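Local coordinates for protein acetyl xylan esterase (PDB 6XYC) that probably removes acetyl and feruloyl groups from natural xylans as a bifunctional carbohydrate esterase of the alpha/beta hydrolase fold, at residues K40-Y46 against A73-H79; H25-I29 against A55-A59. All coordinates share one frame; numbering follows the deposited sequence.

Contact 1. Residues K40-Y46 against A73-H79; sequences KAIIIIY and AVISINH
Residues 40-45 and 73-77 run side by side as parallel strands, their short axes 4.6 Å apart at closest and inclined by 27°. Five backbone hydrogen bonds join them in parallel register, from Ala73 N to Lys40 O through Ile42 N to Ala73 O, Ile75 N to Ile42 O (2.9 Å) and Ile44 N to Ile75 O, to a longer Ile77 N to Ile44 O at 3.2 Å. On the face turned to helix 89-103, Ile75 CD1 meets Ala41 CB at 3.6 Å and Ile77 CD1 lies against Ile45 CG1. On the face under helix 56-69, Ile44 CG1 sits between its backbone N and carbonyl carbon (chi1 71°), which lays it on Ser76 CB at 3.5 Å. Beyond the strands, Tyr46 OH accepts a nearly straight bond from His79 N (3.2 Å), while also bonding Ala52 O. The same hydroxyl lies 3.7 Å above the plane of the His79 ring; the two rings, 28° from parallel, barely overlap. A water bonds Ile44 O, Ile77 O and Ser76 OG, itself also bonded to Lys56 O, and accepts weakly from Tyr46 N. Helix 56-69 connects the strands in a beta-alpha-beta crossover of the alpha/beta hydrolase sheet.

Contact 2. Residues H25-I29 against A55-A59; sequences HNLDI and AKAMA
The first turn of helix 56-69 is tied to sheet strand 26-32 by a salt bridge between Lys56 and Asp28. Lys56 NZ stands 2.7 Å from Asp28 OD1, reaching that oxygen on its syn side and only 18° out of the carboxylate plane. A weak second bond runs from Lys56 NZ to Asp28 OD2 at 3.0 Å, so one ammonium group faces both oxygens, and the buried pair probably stabilise one another's ionised forms. The lysine arrives across the carboxylate, the two side chains lying at about a right angle: its CD is 3.3 Å from Asp28 OD2, and a bend at the last torsion (chi4 65°) turns NZ back toward the oxygens. Lys56 CE rests on Asn26 CB at 3.8 Å, while Lys56 CD passes Leu27 CA at the same distance, placing the aliphatic chain alongside the strand backbone. In this part of the alpha/beta hydrolase fold, strand 26-32 pairs antiparallel with both 8-16 and 73-77, and the helix belongs to the crossover that leads into 73-77. Ala55 occupies the N-cap position; its O accepts a bond from Met58 N at 2.9 Å. Strand 8-16 completes the polar cluster: Asn14 N donates to Asp28 OD1, and Asn14 OD1 accepts from Lys56 NZ.

Contacts 1 and 2 have centres about 7 Å apart and meet mainly at Ser76 of strand 73-77. Asp28 N lies 2.8 Å from Ser76 O, probably one of the hydrogen bonds that pair strand 26-32 antiparallel with 73-77, while Ser76 OG probably bonds Lys56 O at 2.6 Å, linking strand 73-77 to the helix start. Just beyond the C-terminal ends of the parallel strands, Tyr46 CD1 packs 3.3 Å from Ala55 C. Contact 1 reaches toward the active site: the Tyr46 side chain is about 7 Å from the bound sulfonyl fluoride inhibitor, and Ile45 touches residues of the probable nucleophile elbow around Ser121, which itself lines the inhibitor pocket.

Contact 1. Residues K40-Y46 against A73-H79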
loop_
_atom_site.group_PDB
_atom_site.type_symbol
_atom_site.label_atom_id
_atom_site.label_comp_id
_atom_site.label_asym_id
_atom_site.label_seq_id
_atom_site.Cartn_x
_atom_site.Cartn_y
_atom_site.Cartn_z
ATOM N N LYS A 40 16.012 1.224 8.691
ATOM C CA LYS A 40 15.281 1.110 7.437
ATOM C C LYS A 40 13.782 1.128 7.719
ATOM O O LYS A 40 13.325 0.730 8.794
ATOM C CB LYS A 40 15.683 -0.174 6.706
ATOM C CG LYS A 40 17.183 -0.461 6.755
ATOM C CD LYS A 40 17.828 -0.465 5.366
ATOM C CE LYS A 40 19.347 -0.440 5.460
ATOM N NZ LYS A 40 19.978 -1.662 4.880
ATOM N N ALA A 41 13.010 1.612 6.748
ATOM C CA ALA A 41 11.627 1.984 7.001
ATOM C C ALA A 41 10.649 1.171 6.162
ATOM O O ALA A 41 10.923 0.814 5.009
ATOM C CB ALA A 41 11.399 3.479 6.732
ATOM N N ILE A 42 9.489 0.892 6.762
ATOM C CA ILE A 42 8.369 0.253 6.077
ATOM C C ILE A 42 7.134 1.119 6.295
ATOM O O ILE A 42 6.757 1.386 7.444
ATOM C CB ILE A 42 8.101 -1.172 6.588
ATOM C CG1 ILE A 42 9.368 -2.031 6.498
ATOM C CG2 ILE A 42 6.949 -1.806 5.805
ATOM C CD1 ILE A 42 9.838 -2.309 5.090
ATOM N N ILE A 43 6.504 1.546 5.201
ATOM C CA ILE A 43 5.230 2.256 5.259
ATOM C C ILE A 43 4.106 1.234 5.179
ATOM O O ILE A 43 4.117 0.345 4.316
ATOM C CB ILE A 43 5.125 3.285 4.125
ATOM C CG1 ILE A 43 6.135 4.417 4.354
ATOM C CG2 ILE A 43 3.710 3.842 4.040
ATOM C CD1 ILE A 43 6.343 5.313 3.157
ATOM N N ILE A 44 3.138 1.337 6.089
ATOM C CA ILE A 44 2.030 0.389 6.109
ATOM C C ILE A 44 0.717 1.141 5.955
ATOM O O ILE A 44 0.563 2.277 6.419
ATOM C CB ILE A 44 2.021 -0.471 7.392
ATOM C CG1 ILE A 44 1.621 0.345 8.622
ATOM C CG2 ILE A 44 3.392 -1.102 7.621
ATOM C CD1 ILE A 44 1.455 -0.505 9.883
ATOM N N ILE A 45 -0.249 0.482 5.314
ATOM C CA ILE A 45 -1.510 1.121 4.940
ATOM C C ILE A 45 -2.662 0.170 5.239
ATOM O O ILE A 45 -2.686 -0.962 4.740
ATOM C CB ILE A 45 -1.545 1.522 3.452
ATOM C CG1 ILE A 45 -0.267 2.261 3.048
ATOM C CG2 ILE A 45 -2.794 2.375 3.169
ATOM C CD1 ILE A 45 -0.175 2.490 1.549
ATOM N N TYR A 46 -3.634 0.644 6.010
ATOM C CA TYR A 46 -4.787 -0.170 6.372
ATOM C C TYR A 46 -5.649 -0.469 5.149
ATOM O O TYR A 46 -5.591 0.219 4.123
ATOM C CB TYR A 46 -5.648 0.549 7.412
ATOM C CG TYR A 46 -6.042 1.957 7.006
ATOM C CD1 TYR A 46 -5.373 3.060 7.526
ATOM C CD2 TYR A 46 -7.067 2.194 6.090
ATOM C CE1 TYR A 46 -5.712 4.346 7.155
ATOM C CE2 TYR A 46 -7.421 3.487 5.720
ATOM C CZ TYR A 46 -6.731 4.559 6.251
ATOM O OH TYR A 46 -7.065 5.843 5.890
ATOM N N ALA A 73 11.816 0.485 11.134
ATOM C CA ALA A 73 10.905 1.556 11.499
ATOM C C ALA A 73 9.588 1.361 10.756
ATOM O O ALA A 73 9.572 0.961 9.587
ATOM C CB ALA A 73 11.507 2.917 11.152
ATOM N N VAL A 74 8.477 1.635 11.438
ATOM C CA VAL A 74 7.146 1.444 10.873
ATOM C C VAL A 74 6.445 2.791 10.811
ATOM O O VAL A 74 6.359 3.500 11.820
ATOM C CB VAL A 74 6.317 0.433 11.687
ATOM C CG1 VAL A 74 4.868 0.430 11.198
ATOM C CG2 VAL A 74 6.926 -0.969 11.605
ATOM N N ILE A 75 5.934 3.133 9.634
ATOM C CA ILE A 75 5.186 4.364 9.430
ATOM C C ILE A 75 3.807 3.983 8.910
ATOM O O ILE A 75 3.674 3.525 7.771
ATOM C CB ILE A 75 5.901 5.311 8.455
ATOM C CG1 ILE A 75 7.333 5.571 8.931
ATOM C CG2 ILE A 75 5.148 6.614 8.326
ATOM C CD1 ILE A 75 8.379 4.728 8.233
ATOM N N SER A 76 2.784 4.172 9.733
ATOM C CA SER A 76 1.407 3.860 9.364
ATOM C C SER A 76 0.690 5.149 8.991
ATOM O O SER A 76 0.639 6.086 9.792
ATOM C CB SER A 76 0.687 3.150 10.511
ATOM O OG SER A 76 -0.593 2.700 10.100
ATOM N N ILE A 77 0.122 5.185 7.791
ATOM C CA ILE A 77 -0.386 6.426 7.228
ATOM C C ILE A 77 -1.899 6.368 7.084
ATOM O O ILE A 77 -2.489 5.311 6.835
ATOM C CB ILE A 77 0.267 6.741 5.862
ATOM C CG1 ILE A 77 -0.103 5.670 4.823
ATOM C CG2 ILE A 77 1.779 6.838 5.997
ATOM C CD1 ILE A 77 0.313 6.019 3.410
ATOM N N ASN A 78 -2.525 7.534 7.233
ATOM C CA ASN A 78 -3.892 7.744 6.782
ATOM C C ASN A 78 -3.899 8.199 5.324
ATOM O O ASN A 78 -2.914 8.729 4.811
ATOM C CB ASN A 78 -4.598 8.787 7.654
ATOM C CG ASN A 78 -4.996 8.250 9.011
ATOM O OD1 ASN A 78 -5.082 7.042 9.227
ATOM N ND2 ASN A 78 -5.253 9.162 9.940
ATOM N N HIS A 79 -5.025 7.964 4.653
ATOM C CA HIS A 79 -5.299 8.554 3.351
ATOM C C HIS A 79 -6.743 9.033 3.364
ATOM O O HIS A 79 -7.529 8.648 4.230
ATOM C CB HIS A 79 -5.060 7.576 2.193
ATOM C CG HIS A 79 -5.972 6.393 2.197
ATOM N ND1 HIS A 79 -7.303 6.476 1.858
ATOM C CD2 HIS A 79 -5.740 5.094 2.505
ATOM C CE1 HIS A 79 -7.854 5.278 1.955
ATOM N NE2 HIS A 79 -6.927 4.422 2.346
HETATM O O HOH W 1 -2.186 2.716 7.886
HETATM O O HOH W 2 -7.533 1.803 2.799
#

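Contact 2. Residues H25-I29 against A55-A59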
loop_
_atom_site.group_PDB
_atom_site.type_symbol
_atom_site.label_atom_id
_atom_site.label_comp_id
_atom_site.label_asym_id
_atom_site.label_seq_id
_atom_site.Cartn_x
_atom_site.Cartn_y
_atom_site.Cartn_z
ATOM N N HIS A 25 -4.384 13.221 6.578
ATOM C CA HIS A 25 -2.998 13.362 6.159
ATOM C C HIS A 25 -2.044 13.250 7.343
ATOM O O HIS A 25 -0.985 13.886 7.358
ATOM C CB HIS A 25 -2.789 14.688 5.426
ATOM C CG HIS A 25 -3.348 14.702 4.038
ATOM N ND1 HIS A 25 -3.790 15.858 3.429
ATOM C CD2 HIS A 25 -3.535 13.706 3.139
ATOM C CE1 HIS A 25 -4.228 15.572 2.215
ATOM N NE2 HIS A 25 -4.083 14.273 2.014
ATOM N N ASN A 26 -2.415 12.459 8.343
ATOM C CA ASN A 26 -1.548 12.160 9.471
ATOM C C ASN A 26 -0.927 10.779 9.316
ATOM O O ASN A 26 -1.451 9.910 8.618
ATOM C CB ASN A 26 -2.318 12.225 10.790
ATOM C CG ASN A 26 -2.638 13.638 11.215
ATOM O OD1 ASN A 26 -2.115 14.605 10.667
ATOM N ND2 ASN A 26 -3.503 13.762 12.220
ATOM N N LEU A 27 0.198 10.582 9.996
ATOM C CA LEU A 27 0.823 9.272 10.075
ATOM C C LEU A 27 1.399 9.075 11.468
ATOM O O LEU A 27 1.550 10.026 12.238
ATOM C CB LEU A 27 1.921 9.106 9.014
ATOM C CG LEU A 27 2.974 10.200 8.866
ATOM C CD1 LEU A 27 4.047 10.074 9.922
ATOM C CD2 LEU A 27 3.567 10.120 7.458
ATOM N N ASP A 28 1.705 7.821 11.786
ATOM C CA ASP A 28 2.371 7.453 13.028
ATOM C C ASP A 28 3.703 6.800 12.690
ATOM O O ASP A 28 3.799 6.041 11.720
ATOM C CB ASP A 28 1.513 6.497 13.856
ATOM C CG ASP A 28 0.126 7.042 14.132
ATOM O OD1 ASP A 28 -0.025 8.282 14.225
ATOM O OD2 ASP A 28 -0.805 6.221 14.249
ATOM N N ILE A 29 4.730 7.093 13.485
ATOM C CA ILE A 29 6.067 6.548 13.265
ATOM C C ILE A 29 6.507 5.815 14.525
ATOM O O ILE A 29 6.443 6.375 15.622
ATOM C CB ILE A 29 7.077 7.653 12.905
ATOM C CG1 ILE A 29 6.649 8.390 11.636
ATOM C CG2 ILE A 29 8.464 7.058 12.729
ATOM C CD1 ILE A 29 7.488 9.612 11.328
ATOM N N ALA A 55 -7.651 5.186 10.064
ATOM C CA ALA A 55 -7.490 3.850 10.617
ATOM C C ALA A 55 -6.033 3.425 10.729
ATOM O O ALA A 55 -5.755 2.222 10.836
ATOM C CB ALA A 55 -8.259 2.835 9.770
ATOM N N LYS A 56 -5.100 4.379 10.737
ATOM C CA LYS A 56 -3.687 4.013 10.756
ATOM C C LYS A 56 -3.333 3.172 11.977
ATOM O O LYS A 56 -2.439 2.323 11.905
ATOM C CB LYS A 56 -2.817 5.268 10.707
ATOM C CG LYS A 56 -3.157 6.343 11.738
ATOM C CD LYS A 56 -2.229 7.549 11.581
ATOM C CE LYS A 56 -2.737 8.748 12.364
ATOM N NZ LYS A 56 -2.728 8.494 13.848
ATOM N N ALA A 57 -4.023 3.379 13.101
ATOM C CA ALA A 57 -3.735 2.577 14.287
ATOM C C ALA A 57 -4.133 1.122 14.092
ATOM O O ALA A 57 -3.514 0.226 14.676
ATOM C CB ALA A 57 -4.455 3.165 15.502
ATOM N N MET A 58 -5.157 0.862 13.281
ATOM C CA MET A 58 -5.553 -0.516 13.024
ATOM C C MET A 58 -4.472 -1.262 12.255
ATOM O O MET A 58 -4.190 -2.429 12.549
ATOM C CB MET A 58 -6.878 -0.547 12.254
ATOM C CG MET A 58 -8.099 -0.485 13.166
ATOM S SD MET A 58 -9.646 -0.219 12.281
ATOM C CE MET A 58 -10.829 -0.708 13.532
ATOM N N ALA A 59 -3.867 -0.611 11.256
ATOM C CA ALA A 59 -2.779 -1.232 10.508
ATOM C C ALA A 59 -1.608 -1.545 11.429
ATOM O O ALA A 59 -1.048 -2.646 11.393
ATOM C CB ALA A 59 -2.340 -0.320 9.363
#